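PDB 3G79: NDP-N-acetyl-D-galactosaminuronic acid dehydrogenase from Methanosarcina mazei Go1, which acts as an NDP-N-acetyl-D-galactosaminuronic acid dehydrogenase, an NAD-dependent oxidoreductase of the UDP-glucose/GDP-mannose dehydrogenase family. Local coordinates for the interface of chains A and B. Coordinates in Å, arbitrary orientation; residue numbers count along the deposited sequence, not the author numbering. Chains: chain A/B, NDP-N-acetyl-D-galactosaminuronic acid dehydrogenase.

Contact 1: the interface of chains A and B. Residues chain A 198, 224, 226, 230, 234, 237-238; chain B 265-266, 268-270, 272-273.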
loop_
_atom_site.group_PDB
_atom_site.type_symbol
_atom_site.label_atom_id
_atom_site.label_comp_id
_atom_site.label_asym_id
_atom_site.label_seq_id
_atom_site.Cartn_x
_atom_site.Cartn_y
_atom_site.Cartn_z
ATOM N N ILE A 198 18.021 0.870 11.503
ATOM C CA ILE A 198 18.512 -0.079 10.487
ATOM C C ILE A 198 20.063 -0.099 10.553
ATOM O O ILE A 198 20.727 0.961 10.522
ATOM C CB ILE A 198 18.086 0.382 9.092
ATOM C CG1 ILE A 198 16.585 0.716 9.030
ATOM C CG2 ILE A 198 18.585 -0.535 8.015
ATOM C CD1 ILE A 198 15.620 -0.348 9.449
ATOM N N ILE A 224 17.598 -3.108 13.777
ATOM C CA ILE A 224 17.136 -4.024 12.717
ATOM C C ILE A 224 18.363 -4.349 11.893
ATOM O O ILE A 224 18.835 -3.494 11.131
ATOM C CB ILE A 224 16.025 -3.420 11.843
ATOM C CG1 ILE A 224 14.831 -2.993 12.710
ATOM C CG2 ILE A 224 15.583 -4.441 10.752
ATOM C CD1 ILE A 224 13.464 -3.028 11.971
ATOM N N MET A 226 20.899 -6.127 9.139
ATOM C CA MET A 226 20.879 -6.647 7.758
ATOM C C MET A 226 22.228 -6.360 7.015
ATOM O O MET A 226 23.203 -5.942 7.633
ATOM C CB MET A 226 19.669 -6.069 6.999
ATOM C CG MET A 226 19.589 -4.518 6.877
ATOM S SD MET A 226 18.137 -3.693 6.137
ATOM C CE MET A 226 16.971 -3.894 7.481
ATOM N N ALA A 230 21.273 -3.769 1.898
ATOM C CA ALA A 230 19.849 -3.863 2.266
ATOM C C ALA A 230 19.424 -2.639 3.089
ATOM O O ALA A 230 18.324 -2.135 2.950
ATOM C CB ALA A 230 19.601 -5.126 3.024
ATOM N N THR A 234 16.559 -0.002 2.068
ATOM C CA THR A 234 15.429 0.206 2.981
ATOM C C THR A 234 14.878 1.608 2.943
ATOM O O THR A 234 13.657 1.790 2.780
ATOM C CB THR A 234 15.783 -0.129 4.424
ATOM O OG1 THR A 234 16.025 -1.539 4.534
ATOM C CG2 THR A 234 14.623 0.317 5.378
ATOM N N ALA A 237 13.250 2.244 -0.521
ATOM C CA ALA A 237 11.977 1.506 -0.521
ATOM C C ALA A 237 10.916 2.173 0.313
ATOM O O ALA A 237 9.732 2.103 -0.041
ATOM C CB ALA A 237 12.152 0.088 -0.050
ATOM N N GLU A 238 11.284 2.826 1.414
ATOM C CA GLU A 238 10.195 3.444 2.203
ATOM C C GLU A 238 9.581 4.635 1.491
ATOM O O GLU A 238 8.381 4.821 1.527
ATOM C CB GLU A 238 10.511 3.694 3.702
ATOM C CG GLU A 238 11.897 4.104 4.069
ATOM C CD GLU A 238 12.252 3.773 5.529
ATOM O OE1 GLU A 238 12.143 2.612 5.964
ATOM O OE2 GLU A 238 12.684 4.681 6.245
ATOM N N ASP B 265 14.477 -8.569 5.014
ATOM C CA ASP B 265 15.121 -7.556 5.850
ATOM C C ASP B 265 14.759 -6.139 5.409
ATOM O O ASP B 265 14.522 -5.284 6.249
ATOM C CB ASP B 265 16.641 -7.749 5.899
ATOM C CG ASP B 265 17.064 -9.022 6.655
ATOM O OD1 ASP B 265 16.427 -9.450 7.662
ATOM O OD2 ASP B 265 18.055 -9.610 6.213
ATOM N N VAL B 266 14.665 -5.904 4.100
ATOM C CA VAL B 266 14.219 -4.617 3.557
ATOM C C VAL B 266 12.759 -4.370 3.918
ATOM O O VAL B 266 12.366 -3.259 4.330
ATOM C CB VAL B 266 14.351 -4.607 2.040
ATOM C CG1 VAL B 266 13.642 -3.367 1.430
ATOM C CG2 VAL B 266 15.823 -4.642 1.674
ATOM N N THR B 268 11.201 -5.776 6.520
ATOM C CA THR B 268 11.041 -5.471 7.944
ATOM C C THR B 268 11.557 -4.061 8.331
ATOM O O THR B 268 10.957 -3.409 9.169
ATOM C CB THR B 268 11.303 -6.657 8.954
ATOM O OG1 THR B 268 12.383 -6.391 9.862
ATOM C CG2 THR B 268 11.430 -8.042 8.298
ATOM N N GLY B 269 12.552 -3.535 7.628
ATOM C CA GLY B 269 12.960 -2.146 7.803
ATOM C C GLY B 269 11.854 -1.179 7.384
ATOM O O GLY B 269 11.533 -0.189 8.088
ATOM N N VAL B 270 11.219 -1.486 6.261
ATOM C CA VAL B 270 10.156 -0.618 5.801
ATOM C C VAL B 270 9.037 -0.649 6.803
ATOM O O VAL B 270 8.539 0.407 7.188
ATOM C CB VAL B 270 9.656 -0.989 4.415
ATOM C CG1 VAL B 270 8.270 -0.338 4.153
ATOM C CG2 VAL B 270 10.667 -0.515 3.401
ATOM N N SER B 272 8.944 -0.993 9.899
ATOM C CA SER B 272 9.186 -0.363 11.231
ATOM C C SER B 272 8.547 1.023 11.329
ATOM O O SER B 272 8.402 1.579 12.437
ATOM C CB SER B 272 10.678 -0.262 11.561
ATOM O OG SER B 272 11.313 0.769 10.825
ATOM N N LEU B 273 8.149 1.566 10.165
ATOM C CA LEU B 273 7.345 2.794 10.105
ATOM C C LEU B 273 5.850 2.523 10.367
ATOM O O LEU B 273 5.114 1.998 9.488
ATOM C CB LEU B 273 7.571 3.500 8.772
ATOM C CG LEU B 273 9.045 3.840 8.546
ATOM C CD1 LEU B 273 9.227 4.642 7.282
ATOM C CD2 LEU B 273 9.520 4.622 9.730
#

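Contact 2: the interface of chains A and B. Residues chain A 302, 314, 319-322, 324; chain B 244, 247-248, 251, 255, 321, 324-325, 328.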
loop_
_atom_site.group_PDB
_atom_site.type_symbol
_atom_site.label_atom_id
_atom_site.label_comp_id
_atom_site.label_asym_id
_atom_site.label_seq_id
_atom_site.Cartn_x
_atom_site.Cartn_y
_atom_site.Cartn_z
ATOM N N GLU A 302 15.881 2.038 -9.295
ATOM C CA GLU A 302 16.082 1.706 -10.680
ATOM C C GLU A 302 17.542 1.599 -11.011
ATOM O O GLU A 302 17.942 0.547 -11.467
ATOM C CB GLU A 302 15.357 2.675 -11.604
ATOM C CG GLU A 302 13.895 2.753 -11.328
ATOM C CD GLU A 302 13.125 1.386 -11.343
ATOM O OE1 GLU A 302 13.600 0.371 -11.885
ATOM O OE2 GLU A 302 12.003 1.346 -10.817
ATOM N N TYR A 314 11.820 -9.997 -14.831
ATOM C CA TYR A 314 10.710 -9.030 -14.740
ATOM C C TYR A 314 9.836 -9.225 -15.961
ATOM O O TYR A 314 10.331 -9.632 -17.006
ATOM C CB TYR A 314 11.244 -7.586 -14.643
ATOM C CG TYR A 314 10.185 -6.632 -14.182
ATOM C CD1 TYR A 314 9.817 -6.586 -12.836
ATOM C CD2 TYR A 314 9.505 -5.817 -15.083
ATOM C CE1 TYR A 314 8.801 -5.761 -12.397
ATOM C CE2 TYR A 314 8.494 -4.990 -14.656
ATOM C CZ TYR A 314 8.169 -4.961 -13.290
ATOM O OH TYR A 314 7.196 -4.141 -12.808
ATOM N N ASP A 319 7.858 -1.620 -17.606
ATOM C CA ASP A 319 7.598 -0.448 -16.783
ATOM C C ASP A 319 7.511 -0.975 -15.381
ATOM O O ASP A 319 6.676 -1.818 -15.052
ATOM C CB ASP A 319 6.369 0.358 -17.201
ATOM C CG ASP A 319 6.631 1.252 -18.421
ATOM O OD1 ASP A 319 7.607 0.978 -19.175
ATOM O OD2 ASP A 319 5.843 2.217 -18.633
ATOM N N SER A 320 8.494 -0.549 -14.604
ATOM C CA SER A 320 8.532 -0.727 -13.195
ATOM C C SER A 320 7.294 -0.053 -12.717
ATOM O O SER A 320 6.977 1.082 -13.135
ATOM C CB SER A 320 9.730 0.013 -12.662
ATOM O OG SER A 320 9.674 0.216 -11.262
ATOM N N ILE A 321 6.583 -0.739 -11.838
ATOM C CA ILE A 321 5.499 -0.106 -11.100
ATOM C C ILE A 321 5.925 1.225 -10.485
ATOM O O ILE A 321 5.144 2.160 -10.430
ATOM C CB ILE A 321 4.964 -1.030 -9.990
ATOM C CG1 ILE A 321 4.231 -2.206 -10.623
ATOM C CG2 ILE A 321 4.007 -0.296 -9.109
ATOM C CD1 ILE A 321 4.078 -3.341 -9.691
ATOM N N TYR A 322 7.146 1.332 -10.017
ATOM C CA TYR A 322 7.474 2.547 -9.258
ATOM C C TYR A 322 7.637 3.677 -10.238
ATOM O O TYR A 322 7.184 4.787 -9.986
ATOM C CB TYR A 322 8.736 2.365 -8.411
ATOM C CG TYR A 322 8.803 1.031 -7.709
ATOM C CD1 TYR A 322 7.724 0.560 -6.918
ATOM C CD2 TYR A 322 9.944 0.252 -7.796
ATOM C CE1 TYR A 322 7.789 -0.673 -6.238
ATOM C CE2 TYR A 322 10.024 -0.984 -7.126
ATOM C CZ TYR A 322 8.944 -1.439 -6.349
ATOM O OH TYR A 322 9.073 -2.653 -5.701
ATOM N N LEU A 324 6.119 4.173 -12.930
ATOM C CA LEU A 324 4.829 4.647 -13.324
ATOM C C LEU A 324 4.043 5.247 -12.179
ATOM O O LEU A 324 3.155 6.083 -12.394
ATOM C CB LEU A 324 4.104 3.591 -14.144
ATOM C CG LEU A 324 2.696 3.156 -13.782
ATOM C CD1 LEU A 324 1.759 3.057 -14.997
ATOM C CD2 LEU A 324 2.901 1.815 -13.145
ATOM N N LEU B 244 -2.241 -4.374 -5.757
ATOM C CA LEU B 244 -1.105 -3.540 -6.022
ATOM C C LEU B 244 -0.085 -3.567 -4.883
ATOM O O LEU B 244 1.129 -3.455 -5.130
ATOM C CB LEU B 244 -1.568 -2.122 -6.292
ATOM C CG LEU B 244 -0.497 -1.088 -6.563
ATOM C CD1 LEU B 244 -0.024 -1.162 -7.955
ATOM C CD2 LEU B 244 -1.148 0.226 -6.285
ATOM N N ALA B 247 1.770 -6.724 -5.565
ATOM C CA ALA B 247 2.658 -6.525 -6.719
ATOM C C ALA B 247 3.827 -5.601 -6.330
ATOM O O ALA B 247 4.942 -5.844 -6.761
ATOM C CB ALA B 247 1.903 -6.003 -7.948
ATOM N N ALA B 248 3.591 -4.603 -5.474
ATOM C CA ALA B 248 4.721 -3.777 -4.961
ATOM C C ALA B 248 5.850 -4.596 -4.312
ATOM O O ALA B 248 7.045 -4.303 -4.599
ATOM C CB ALA B 248 4.245 -2.678 -4.004
ATOM N N GLN B 251 7.523 -7.080 -6.730
ATOM C CA GLN B 251 8.563 -6.372 -7.488
ATOM C C GLN B 251 9.795 -6.054 -6.652
ATOM O O GLN B 251 10.893 -6.051 -7.179
ATOM C CB GLN B 251 8.073 -5.088 -8.149
ATOM C CG GLN B 251 9.207 -4.411 -8.971
ATOM C CD GLN B 251 8.745 -3.220 -9.770
ATOM O OE1 GLN B 251 7.544 -3.031 -9.988
ATOM N NE2 GLN B 251 9.707 -2.400 -10.231
ATOM N N TYR B 255 13.696 -7.144 -7.471
ATOM C CA TYR B 255 14.794 -6.164 -7.388
ATOM C C TYR B 255 15.867 -6.591 -6.419
ATOM O O TYR B 255 17.068 -6.364 -6.670
ATOM C CB TYR B 255 14.228 -4.789 -7.007
ATOM C CG TYR B 255 13.712 -4.049 -8.233
ATOM C CD1 TYR B 255 13.882 -2.671 -8.365
ATOM C CD2 TYR B 255 13.105 -4.740 -9.286
ATOM C CE1 TYR B 255 13.446 -1.993 -9.479
ATOM C CE2 TYR B 255 12.653 -4.063 -10.412
ATOM C CZ TYR B 255 12.826 -2.690 -10.510
ATOM O OH TYR B 255 12.411 -2.012 -11.632
ATOM N N ILE B 321 -1.052 1.653 -13.394
ATOM C CA ILE B 321 -0.383 0.874 -12.357
ATOM C C ILE B 321 -1.151 -0.388 -11.944
ATOM O O ILE B 321 -0.552 -1.343 -11.480
ATOM C CB ILE B 321 -0.139 1.675 -11.098
ATOM C CG1 ILE B 321 -1.398 2.421 -10.711
ATOM C CG2 ILE B 321 0.956 2.693 -11.299
ATOM C CD1 ILE B 321 -1.082 3.544 -9.795
ATOM N N LEU B 324 -0.496 -2.899 -14.447
ATOM C CA LEU B 324 0.887 -3.289 -14.227
ATOM C C LEU B 324 1.027 -4.254 -13.058
ATOM O O LEU B 324 1.775 -5.238 -13.135
ATOM C CB LEU B 324 1.772 -2.070 -14.033
ATOM C CG LEU B 324 3.264 -2.314 -14.230
ATOM C CD1 LEU B 324 3.526 -3.186 -15.427
ATOM C CD2 LEU B 324 3.958 -0.989 -14.424
ATOM N N ALA B 325 0.287 -3.974 -11.993
ATOM C CA ALA B 325 0.178 -4.856 -10.830
ATOM C C ALA B 325 -0.353 -6.236 -11.232
ATOM O O ALA B 325 0.192 -7.279 -10.781
ATOM C CB ALA B 325 -0.751 -4.234 -9.792
ATOM N N VAL B 328 2.704 -8.042 -13.100
ATOM C CA VAL B 328 3.771 -8.478 -12.179
ATOM C C VAL B 328 3.246 -9.640 -11.365
ATOM O O VAL B 328 3.845 -10.700 -11.311
ATOM C CB VAL B 328 4.232 -7.347 -11.239
ATOM C CG1 VAL B 328 4.980 -7.901 -10.042
ATOM C CG2 VAL B 328 5.088 -6.368 -12.005
#

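Contact 3: the interface of chains A and B. Residues chain A 237-238, 241, 244-245; chain B 248-249, 252, 280, 282.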
loop_
_atom_site.group_PDB
_atom_site.type_symbol
_atom_site.label_atom_id
_atom_site.label_comp_id
_atom_site.label_asym_id
_atom_site.label_seq_id
_atom_site.Cartn_x
_atom_site.Cartn_y
_atom_site.Cartn_z
ATOM N N ALA A 237 13.250 2.244 -0.521
ATOM C CA ALA A 237 11.977 1.506 -0.521
ATOM C C ALA A 237 10.916 2.173 0.313
ATOM O O ALA A 237 9.732 2.103 -0.041
ATOM C CB ALA A 237 12.152 0.088 -0.050
ATOM N N GLU A 238 11.284 2.826 1.414
ATOM C CA GLU A 238 10.195 3.444 2.203
ATOM C C GLU A 238 9.581 4.635 1.491
ATOM O O GLU A 238 8.381 4.821 1.527
ATOM C CB GLU A 238 10.511 3.694 3.702
ATOM C CG GLU A 238 11.897 4.104 4.069
ATOM C CD GLU A 238 12.252 3.773 5.529
ATOM O OE1 GLU A 238 12.143 2.612 5.964
ATOM O OE2 GLU A 238 12.684 4.681 6.245
ATOM N N PHE A 241 7.532 3.134 -1.736
ATOM C CA PHE A 241 6.263 2.503 -1.408
ATOM C C PHE A 241 5.237 3.552 -1.025
ATOM O O PHE A 241 4.090 3.460 -1.444
ATOM C CB PHE A 241 6.464 1.433 -0.319
ATOM C CG PHE A 241 6.840 0.106 -0.874
ATOM C CD1 PHE A 241 7.824 -0.004 -1.845
ATOM C CD2 PHE A 241 6.178 -1.038 -0.476
ATOM C CE1 PHE A 241 8.158 -1.234 -2.382
ATOM C CE2 PHE A 241 6.499 -2.271 -1.024
ATOM C CZ PHE A 241 7.492 -2.374 -1.960
ATOM N N LEU A 244 4.251 5.299 -4.200
ATOM C CA LEU A 244 3.259 4.436 -4.828
ATOM C C LEU A 244 1.879 4.477 -4.167
ATOM O O LEU A 244 0.869 4.475 -4.891
ATOM C CB LEU A 244 3.783 3.000 -4.920
ATOM C CG LEU A 244 2.748 1.982 -5.410
ATOM C CD1 LEU A 244 2.368 2.210 -6.894
ATOM C CD2 LEU A 244 3.257 0.592 -5.216
ATOM N N GLN A 245 1.801 4.533 -2.829
ATOM C CA GLN A 245 0.454 4.609 -2.228
ATOM C C GLN A 245 -0.255 5.892 -2.610
ATOM O O GLN A 245 -1.501 5.955 -2.708
ATOM C CB GLN A 245 0.346 4.283 -0.712
ATOM C CG GLN A 245 1.420 4.781 0.181
ATOM C CD GLN A 245 1.549 4.073 1.580
ATOM O OE1 GLN A 245 2.680 3.986 2.113
ATOM N NE2 GLN A 245 0.427 3.602 2.162
ATOM N N ALA B 248 3.591 -4.603 -5.474
ATOM C CA ALA B 248 4.721 -3.777 -4.961
ATOM C C ALA B 248 5.850 -4.596 -4.312
ATOM O O ALA B 248 7.045 -4.303 -4.599
ATOM C CB ALA B 248 4.245 -2.678 -4.004
ATOM N N ILE B 249 5.504 -5.611 -3.485
ATOM C CA ILE B 249 6.586 -6.420 -2.806
ATOM C C ILE B 249 7.134 -7.493 -3.662
ATOM O O ILE B 249 8.304 -7.806 -3.539
ATOM C CB ILE B 249 6.262 -7.144 -1.452
ATOM C CG1 ILE B 249 4.833 -6.934 -1.050
ATOM C CG2 ILE B 249 7.394 -6.874 -0.336
ATOM C CD1 ILE B 249 4.069 -8.081 -1.265
ATOM N N LEU B 252 9.624 -5.786 -5.366
ATOM C CA LEU B 252 10.785 -5.520 -4.504
ATOM C C LEU B 252 11.600 -6.831 -4.409
ATOM O O LEU B 252 12.831 -6.838 -4.583
ATOM C CB LEU B 252 10.348 -5.050 -3.126
ATOM C CG LEU B 252 11.160 -3.895 -2.549
ATOM C CD1 LEU B 252 11.239 -4.009 -1.054
ATOM C CD2 LEU B 252 12.528 -3.781 -3.149
ATOM N N ARG B 280 2.850 2.449 5.470
ATOM C CA ARG B 280 3.225 1.702 4.252
ATOM C C ARG B 280 2.437 0.392 4.036
ATOM O O ARG B 280 2.087 0.058 2.908
ATOM C CB ARG B 280 4.732 1.533 4.069
ATOM C CG ARG B 280 5.295 2.488 3.002
ATOM C CD ARG B 280 6.225 3.647 3.470
ATOM N NE ARG B 280 5.755 4.564 4.509
ATOM C CZ ARG B 280 6.344 5.740 4.814
ATOM N NH1 ARG B 280 7.406 6.210 4.173
ATOM N NH2 ARG B 280 5.854 6.480 5.778
ATOM N N VAL B 282 3.087 -2.941 4.308
ATOM C CA VAL B 282 3.775 -3.861 3.383
ATOM C C VAL B 282 3.369 -5.322 3.555
ATOM O O VAL B 282 3.410 -5.852 4.635
ATOM C CB VAL B 282 5.321 -3.683 3.415
ATOM C CG1 VAL B 282 6.014 -4.747 2.594
ATOM C CG2 VAL B 282 5.691 -2.301 2.820
#

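Contact 1: the interface of chains A and B
B:Gly269, on helix 263-271 of chain B, presents bare backbone on which side chains of chain A press. The CD1 tip of A:Ile198 lies 3.6 Å from B:Gly269 CA, and the CG2 methyl of A:Thr234 comes within 3.8 Å of the same atom; with no side chain on B:Gly269, both can press directly on the backbone. Along the helix, A:Met226 CB meets B:Asp265 CB at 3.6 Å, methylene to methylene, while just past the helix end A:Ile224 CD1 rests 3.9 Å from B:Ser272 CB. A:Glu238 crosses B:Leu273 at about a right angle, its stem and carboxylate carbon lying against the leucine methyl, with A:Glu238 CD 3.6 Å from B:Leu273 CD1. A:Ala237 CB, a small group, lies 3.8 Å from B:Val270 CG2.

No hydrogen bond spans the patch, so fit depends on how each side is held. A:Thr234 OG1, beside its own backbone N (chi1 -67°), bonds back to A:Ala230 O at 2.9 Å, which directs CG2 at the partner. B:Ser272 OG likewise returns to B:Gly269 O at 2.9 Å, on a lone pair, tying off the helix end. This packing seats one subunit's short helix against the other's strands 197-201 and 223-227 and helix 228-258, plausibly steadying a dimer.

Contact 2: the interface of chains A and B
The amino-terminal end of helix 321-345 in chain A docks against the long helix 228-259 of chain B, and the amide of B:Gln251 reads it. Extended, with CG anti to the backbone N (chi1 -178°), B:Gln251 carries both a donor and an acceptor to the helix start. B:Gln251 NE2 gives an in-plane hydrogen bond to A:Ser320 OG at 2.8 Å. B:Gln251 OE1 accepts from A:Ile321 N at 3.1 Å through a lone pair; the A:Tyr314 hydroxyl adds a weak bond to the same oxygen. A serine suits this place because its hydroxyl can both accept and donate: A:Ser320 OG also accepts from A:Tyr322 N, capping the helix, and donates to A:Glu302 OE2 at 2.6 Å. A:Glu302 OE1 accepts from B:Tyr255 OH at 2.7 Å; both carboxylate oxygens use syn lone pairs, and the carboxylate stands 88° to the tyrosine ring. A:Tyr322 and B:Gln251 meet tip to tip in an offset stack, planes 26° apart, with B:Gln251 OE1 toward the rim of one ring face. A:Tyr322 OH donates to B:Ala248 O at 2.8 Å, in the carbonyl plane.

Beside this polar set A:Ile321 slides antiparallel past B:Leu324, A:Ile321 CG1 to B:Leu324 CG at 3.7 Å, and A:Ile321 CD1 approaches B:Ala247 CB at 3.9 Å. The helix-end dipole may further draw the glutamine oxygen. The site lies where helices 321-345 of the two chains converge beside chain B's long helix.

Contact 3: the interface of chains A and B
The phenyl ring of A:Phe241 and the guanidinium of B:Arg280 are the flat groups of this patch, in a protein of the UDP-glucose/GDP-mannose dehydrogenase family whose long helix 228-258 carries the phenylalanine. The B:Ala248 methyl lies over the rim of one ring face, its CB 3.8 Å from A:Phe241 CE2. Flanking the ring edge, displaced to the other side, are B:Val282 CG2, 3.6 Å from A:Phe241 CD2, and B:Leu252 CG, 4.0 Å from A:Phe241 CE1; the valine crosses the phenylalanine at about a right angle. The A:Phe241 CZ tip points at the backbone carbonyl B:Ala248 O, 3.3 Å away. A broad aromatic ring suits a place lined by branched and small aliphatic groups, and the short B:Ala248 also admits A:Leu244, whose CD2 lies 3.6 Å from B:Ala248 CB.

At the guanidinium edge, in plane, is the backbone carbonyl of A:Glu238. B:Arg280 NH1 donates to A:Glu238 O at 3.1 Å, nearly straight (167° at H), yet the donor stands above the carbonyl plane, 65° out of it. Chi1 of B:Arg280 (-104°) places its CG 3.7 Å from A:Phe241 CB, and bends at chi2 and chi3 bring the guanidinium to the carbonyl. The A:Gln245 side chain crosses the arginine at about a right angle. The A:Glu238 carboxylate, at 5.9 Å between A:Glu238 OE2 and B:Arg280 NH1, may lend only a longer-range attraction.

Contact 3 lies between the others: the C-alpha centres are about 11 Å from contact 1 and about 10 Å from contact 2, while contacts 1 and 2 are about 19 Å apart. Contacts 1 and 3 share A:Ala237 and A:Glu238, so helix 228-258 of chain A runs from one into the other; contacts 2 and 3 share B:Ala248 on the matching helix of chain B. One continuous strip therefore passes from largely apolar packing to a polar, directional site. Two-fold symmetry repeats the strip with the chains exchanged, which would suit a stable homodimer, although the structure alone does not prove that assembly.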